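Local coordinates for nisin biosynthesis protein NisC (PDB 2G0D) that is the nisin cyclase, a zinc-bearing alpha-toroid enzyme that forms the thioether rings of the lantibiotic nisin, at residues Asp156-Ser167 with Ile214-Asn225. Sequence-based numbering, arbitrary orientation.
Sequences DDLKILIINFLS and ILAYAHIKGYSN
Y223 lays its ring along helix 156-167, pointing back toward the helix start, in a hollow with K159 over one face and D156 and I160 at the edge. The extended methylenes of K159 put CD 3.9 Å from the ring centroid in a CH-pi contact. A long flat side chain suits this place, for its hydroxyl reaches D156 OD1 and donates to it at 2.7 Å, on the syn side, 33° out of the carboxylate plane. K159 carries its ammonium past the ring to the carbonyl of I150.

I163 is the chief bump of its own helix: with CG1 beside the backbone N (chi1 -79°), its CD1 enters the hollow between A218 CB and Y223 CB, 3.5 Å from each. Alanine, with only a methyl, lets the isoleucine tip come this close. Nearer the segment's C-terminal end, L166 CD1 meets I214 CG2 at 3.6 Å. S167 OG donates back to I163 O, and L215 CD2 packs beside it.

At the partly exposed side, N225 ND2 gives N164 OD1 a nearly straight bond (3.0 Å, 167°) on an in-plane lone pair; a water joins both amide oxygens. Asparagine serves twice, since its OD1 accepts from S228 N, capping helix 226-242.

G222, accepting positive phi easily, closes helix 208-221 with a Schellman motif, and the chain crosses to helix 156-168. The contact is helix packing within the alpha toroid: the segment axes, roughly antiparallel, approach to 11.0 Å; helix 226-242 packs against I163, S167 and L215, helices 100-122 and 140-147 against L158 and I162.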
loop_
_atom_site.group_PDB
_atom_site.type_symbol
_atom_site.label_atom_id
_atom_site.label_comp_id
_atom_site.label_asym_id
_atom_site.label_seq_id
_atom_site.Cartn_x
_atom_site.Cartn_y
_atom_site.Cartn_z
ATOM N N ASP A 156 3.186 18.088 11.879
ATOM C CA ASP A 156 4.241 17.435 12.632
ATOM C C ASP A 156 3.674 16.744 13.848
ATOM O O ASP A 156 4.013 15.587 14.135
ATOM C CB ASP A 156 5.332 18.447 13.021
ATOM C CG ASP A 156 6.266 18.795 11.836
ATOM O OD1 ASP A 156 6.122 18.213 10.730
ATOM O OD2 ASP A 156 7.144 19.661 12.008
ATOM N N ASP A 157 2.774 17.432 14.530
ATOM C CA ASP A 157 2.162 16.886 15.731
ATOM C C ASP A 157 1.340 15.636 15.421
ATOM O O ASP A 157 1.515 14.628 16.089
ATOM C CB ASP A 157 1.348 17.951 16.493
ATOM C CG ASP A 157 2.229 18.986 17.153
ATOM O OD1 ASP A 157 3.309 18.628 17.667
ATOM O OD2 ASP A 157 1.852 20.179 17.174
ATOM N N LEU A 158 0.482 15.713 14.400
ATOM C CA LEU A 158 -0.299 14.588 13.909
ATOM C C LEU A 158 0.594 13.380 13.546
ATOM O O LEU A 158 0.291 12.233 13.909
ATOM C CB LEU A 158 -1.128 15.036 12.681
ATOM C CG LEU A 158 -1.875 13.994 11.821
ATOM C CD1 LEU A 158 -2.919 13.206 12.647
ATOM C CD2 LEU A 158 -2.529 14.620 10.598
ATOM N N LYS A 159 1.684 13.643 12.820
ATOM C CA LYS A 159 2.619 12.593 12.382
ATOM C C LYS A 159 3.196 11.854 13.569
ATOM O O LYS A 159 3.195 10.626 13.604
ATOM C CB LYS A 159 3.717 13.187 11.521
ATOM C CG LYS A 159 3.263 13.427 10.070
ATOM C CD LYS A 159 4.299 14.279 9.292
ATOM C CE LYS A 159 3.744 14.617 7.920
ATOM N NZ LYS A 159 4.680 15.416 7.119
ATOM N N ILE A 160 3.623 12.625 14.573
ATOM C CA ILE A 160 4.231 12.093 15.785
ATOM C C ILE A 160 3.215 11.312 16.625
ATOM O O ILE A 160 3.540 10.253 17.181
ATOM C CB ILE A 160 4.929 13.248 16.551
ATOM C CG1 ILE A 160 6.269 13.545 15.867
ATOM C CG2 ILE A 160 5.103 12.941 18.043
ATOM C CD1 ILE A 160 6.659 15.026 15.955
ATOM N N LEU A 161 1.985 11.828 16.684
ATOM C CA LEU A 161 0.869 11.164 17.356
ATOM C C LEU A 161 0.606 9.780 16.766
ATOM O O LEU A 161 0.460 8.812 17.517
ATOM C CB LEU A 161 -0.414 12.020 17.277
ATOM C CG LEU A 161 -1.655 11.495 18.016
ATOM C CD1 LEU A 161 -1.604 11.834 19.525
ATOM C CD2 LEU A 161 -2.934 12.059 17.371
ATOM N N ILE A 162 0.533 9.694 15.437
ATOM C CA ILE A 162 0.367 8.402 14.720
ATOM C C ILE A 162 1.581 7.468 14.933
ATOM O O ILE A 162 1.434 6.278 15.264
ATOM C CB ILE A 162 0.200 8.619 13.190
ATOM C CG1 ILE A 162 -1.144 9.277 12.867
ATOM C CG2 ILE A 162 0.346 7.324 12.423
ATOM C CD1 ILE A 162 -1.216 9.873 11.466
ATOM N N ILE A 163 2.778 8.013 14.739
ATOM C CA ILE A 163 4.026 7.253 14.928
ATOM C C ILE A 163 4.106 6.648 16.338
ATOM O O ILE A 163 4.393 5.447 16.483
ATOM C CB ILE A 163 5.264 8.119 14.604
ATOM C CG1 ILE A 163 5.469 8.209 13.082
ATOM C CG2 ILE A 163 6.575 7.567 15.276
ATOM C CD1 ILE A 163 6.215 9.467 12.666
ATOM N N ASN A 164 3.825 7.460 17.360
ATOM C CA ASN A 164 3.846 6.973 18.751
ATOM C C ASN A 164 2.780 5.914 18.993
ATOM O O ASN A 164 3.041 4.903 19.650
ATOM C CB ASN A 164 3.660 8.118 19.756
ATOM C CG ASN A 164 4.921 8.934 19.974
ATOM O OD1 ASN A 164 5.991 8.617 19.456
ATOM N ND2 ASN A 164 4.792 10.011 20.754
ATOM N N PHE A 165 1.585 6.141 18.440
ATOM C CA PHE A 165 0.493 5.187 18.540
ATOM C C PHE A 165 0.804 3.834 17.879
ATOM O O PHE A 165 0.560 2.773 18.475
ATOM C CB PHE A 165 -0.787 5.788 17.971
ATOM C CG PHE A 165 -1.933 4.822 17.900
ATOM C CD1 PHE A 165 -2.819 4.696 18.972
ATOM C CD2 PHE A 165 -2.130 4.037 16.765
ATOM C CE1 PHE A 165 -3.886 3.800 18.903
ATOM C CE2 PHE A 165 -3.189 3.137 16.692
ATOM C CZ PHE A 165 -4.067 3.026 17.760
ATOM N N LEU A 166 1.328 3.860 16.651
ATOM C CA LEU A 166 1.770 2.631 16.005
ATOM C C LEU A 166 2.873 1.885 16.789
ATOM O O LEU A 166 2.734 0.687 17.054
ATOM C CB LEU A 166 2.198 2.882 14.540
ATOM C CG LEU A 166 1.138 3.430 13.562
ATOM C CD1 LEU A 166 1.745 3.860 12.170
ATOM C CD2 LEU A 166 -0.038 2.451 13.406
ATOM N N SER A 167 3.965 2.573 17.126
ATOM C CA SER A 167 5.082 1.975 17.894
ATOM C C SER A 167 4.611 1.275 19.163
ATOM O O SER A 167 5.049 0.162 19.468
ATOM C CB SER A 167 6.131 3.034 18.291
ATOM O OG SER A 167 6.636 3.702 17.138
ATOM N N ILE A 214 6.237 1.700 7.417
ATOM C CA ILE A 214 5.839 3.098 7.615
ATOM C C ILE A 214 6.713 3.766 8.676
ATOM O O ILE A 214 7.072 4.943 8.545
ATOM C CB ILE A 214 4.290 3.304 7.829
ATOM C CG1 ILE A 214 3.857 4.690 7.332
ATOM C CG2 ILE A 214 3.869 3.115 9.297
ATOM C CD1 ILE A 214 4.115 4.930 5.809
ATOM N N LEU A 215 7.095 3.009 9.702
ATOM C CA LEU A 215 8.040 3.539 10.706
ATOM C C LEU A 215 9.443 3.813 10.187
ATOM O O LEU A 215 10.083 4.782 10.627
ATOM C CB LEU A 215 8.128 2.627 11.923
ATOM C CG LEU A 215 6.819 2.496 12.707
ATOM C CD1 LEU A 215 6.997 1.435 13.784
ATOM C CD2 LEU A 215 6.330 3.832 13.321
ATOM N N ALA A 216 9.931 2.949 9.294
ATOM C CA ALA A 216 11.212 3.163 8.644
ATOM C C ALA A 216 11.139 4.414 7.760
ATOM O O ALA A 216 12.028 5.271 7.807
ATOM C CB ALA A 216 11.599 1.934 7.804
ATOM N N TYR A 217 10.078 4.499 6.948
ATOM C CA TYR A 217 9.870 5.663 6.068
ATOM C C TYR A 217 9.746 6.953 6.864
ATOM O O TYR A 217 10.387 7.914 6.509
ATOM C CB TYR A 217 8.666 5.472 5.140
ATOM C CG TYR A 217 8.427 6.592 4.129
ATOM C CD1 TYR A 217 9.418 6.968 3.214
ATOM C CD2 TYR A 217 7.194 7.256 4.069
ATOM C CE1 TYR A 217 9.194 7.975 2.276
ATOM C CE2 TYR A 217 6.967 8.255 3.120
ATOM C CZ TYR A 217 7.956 8.595 2.234
ATOM O OH TYR A 217 7.726 9.596 1.315
ATOM N N ALA A 218 8.947 6.962 7.934
ATOM C CA ALA A 218 8.887 8.090 8.896
ATOM C C ALA A 218 10.262 8.517 9.409
ATOM O O ALA A 218 10.572 9.696 9.374
ATOM C CB ALA A 218 7.948 7.764 10.084
ATOM N N HIS A 219 11.096 7.568 9.855
ATOM C CA HIS A 219 12.476 7.887 10.248
ATOM C C HIS A 219 13.294 8.623 9.174
ATOM O O HIS A 219 13.888 9.652 9.465
ATOM C CB HIS A 219 13.248 6.658 10.732
ATOM C CG HIS A 219 14.671 6.962 11.103
ATOM N ND1 HIS A 219 15.749 6.493 10.378
ATOM C CD2 HIS A 219 15.192 7.715 12.102
ATOM C CE1 HIS A 219 16.871 6.921 10.934
ATOM N NE2 HIS A 219 16.559 7.665 11.980
ATOM N N ILE A 220 13.323 8.115 7.937
ATOM C CA ILE A 220 14.083 8.796 6.888
ATOM C C ILE A 220 13.481 10.166 6.560
ATOM O O ILE A 220 14.196 11.069 6.119
ATOM C CB ILE A 220 14.299 7.941 5.576
ATOM C CG1 ILE A 220 12.984 7.677 4.830
ATOM C CG2 ILE A 220 15.129 6.684 5.841
ATOM C CD1 ILE A 220 12.746 8.681 3.716
ATOM N N LYS A 221 12.178 10.329 6.795
ATOM C CA LYS A 221 11.529 11.621 6.566
ATOM C C LYS A 221 11.853 12.671 7.646
ATOM O O LYS A 221 11.614 13.864 7.440
ATOM C CB LYS A 221 10.024 11.453 6.377
ATOM C CG LYS A 221 9.619 10.774 5.043
ATOM C CD LYS A 221 10.253 11.512 3.832
ATOM C CE LYS A 221 9.224 11.999 2.904
ATOM N NZ LYS A 221 9.779 12.890 1.854
ATOM N N GLY A 222 12.398 12.213 8.777
ATOM C CA GLY A 222 12.820 13.092 9.882
ATOM C C GLY A 222 11.972 12.918 11.136
ATOM O O GLY A 222 12.139 13.640 12.108
ATOM N N TYR A 223 11.066 11.939 11.096
ATOM C CA TYR A 223 10.114 11.677 12.178
ATOM C C TYR A 223 10.364 10.313 12.823
ATOM O O TYR A 223 9.883 9.270 12.331
ATOM C CB TYR A 223 8.665 11.761 11.640
ATOM C CG TYR A 223 8.325 13.079 10.960
ATOM C CD1 TYR A 223 7.779 14.158 11.687
ATOM C CD2 TYR A 223 8.558 13.254 9.600
ATOM C CE1 TYR A 223 7.470 15.370 11.045
ATOM C CE2 TYR A 223 8.250 14.451 8.957
ATOM C CZ TYR A 223 7.710 15.499 9.673
ATOM O OH TYR A 223 7.442 16.675 8.998
ATOM N N SER A 224 11.131 10.328 13.911
ATOM C CA SER A 224 11.365 9.145 14.730
ATOM C C SER A 224 11.838 9.526 16.097
ATOM O O SER A 224 12.305 10.643 16.302
ATOM C CB SER A 224 12.401 8.230 14.084
ATOM O OG SER A 224 13.658 8.865 13.997
ATOM N N ASN A 225 11.703 8.590 17.032
ATOM C CA ASN A 225 12.313 8.676 18.350
ATOM C C ASN A 225 12.822 7.281 18.733
ATOM O O ASN A 225 12.614 6.318 17.988
ATOM C CB ASN A 225 11.316 9.249 19.385
ATOM C CG ASN A 225 9.942 8.604 19.296
ATOM O OD1 ASN A 225 9.831 7.387 19.189
ATOM N ND2 ASN A 225 8.885 9.428 19.334
HETATM O O HOH W 1 7.416 6.282 18.940
#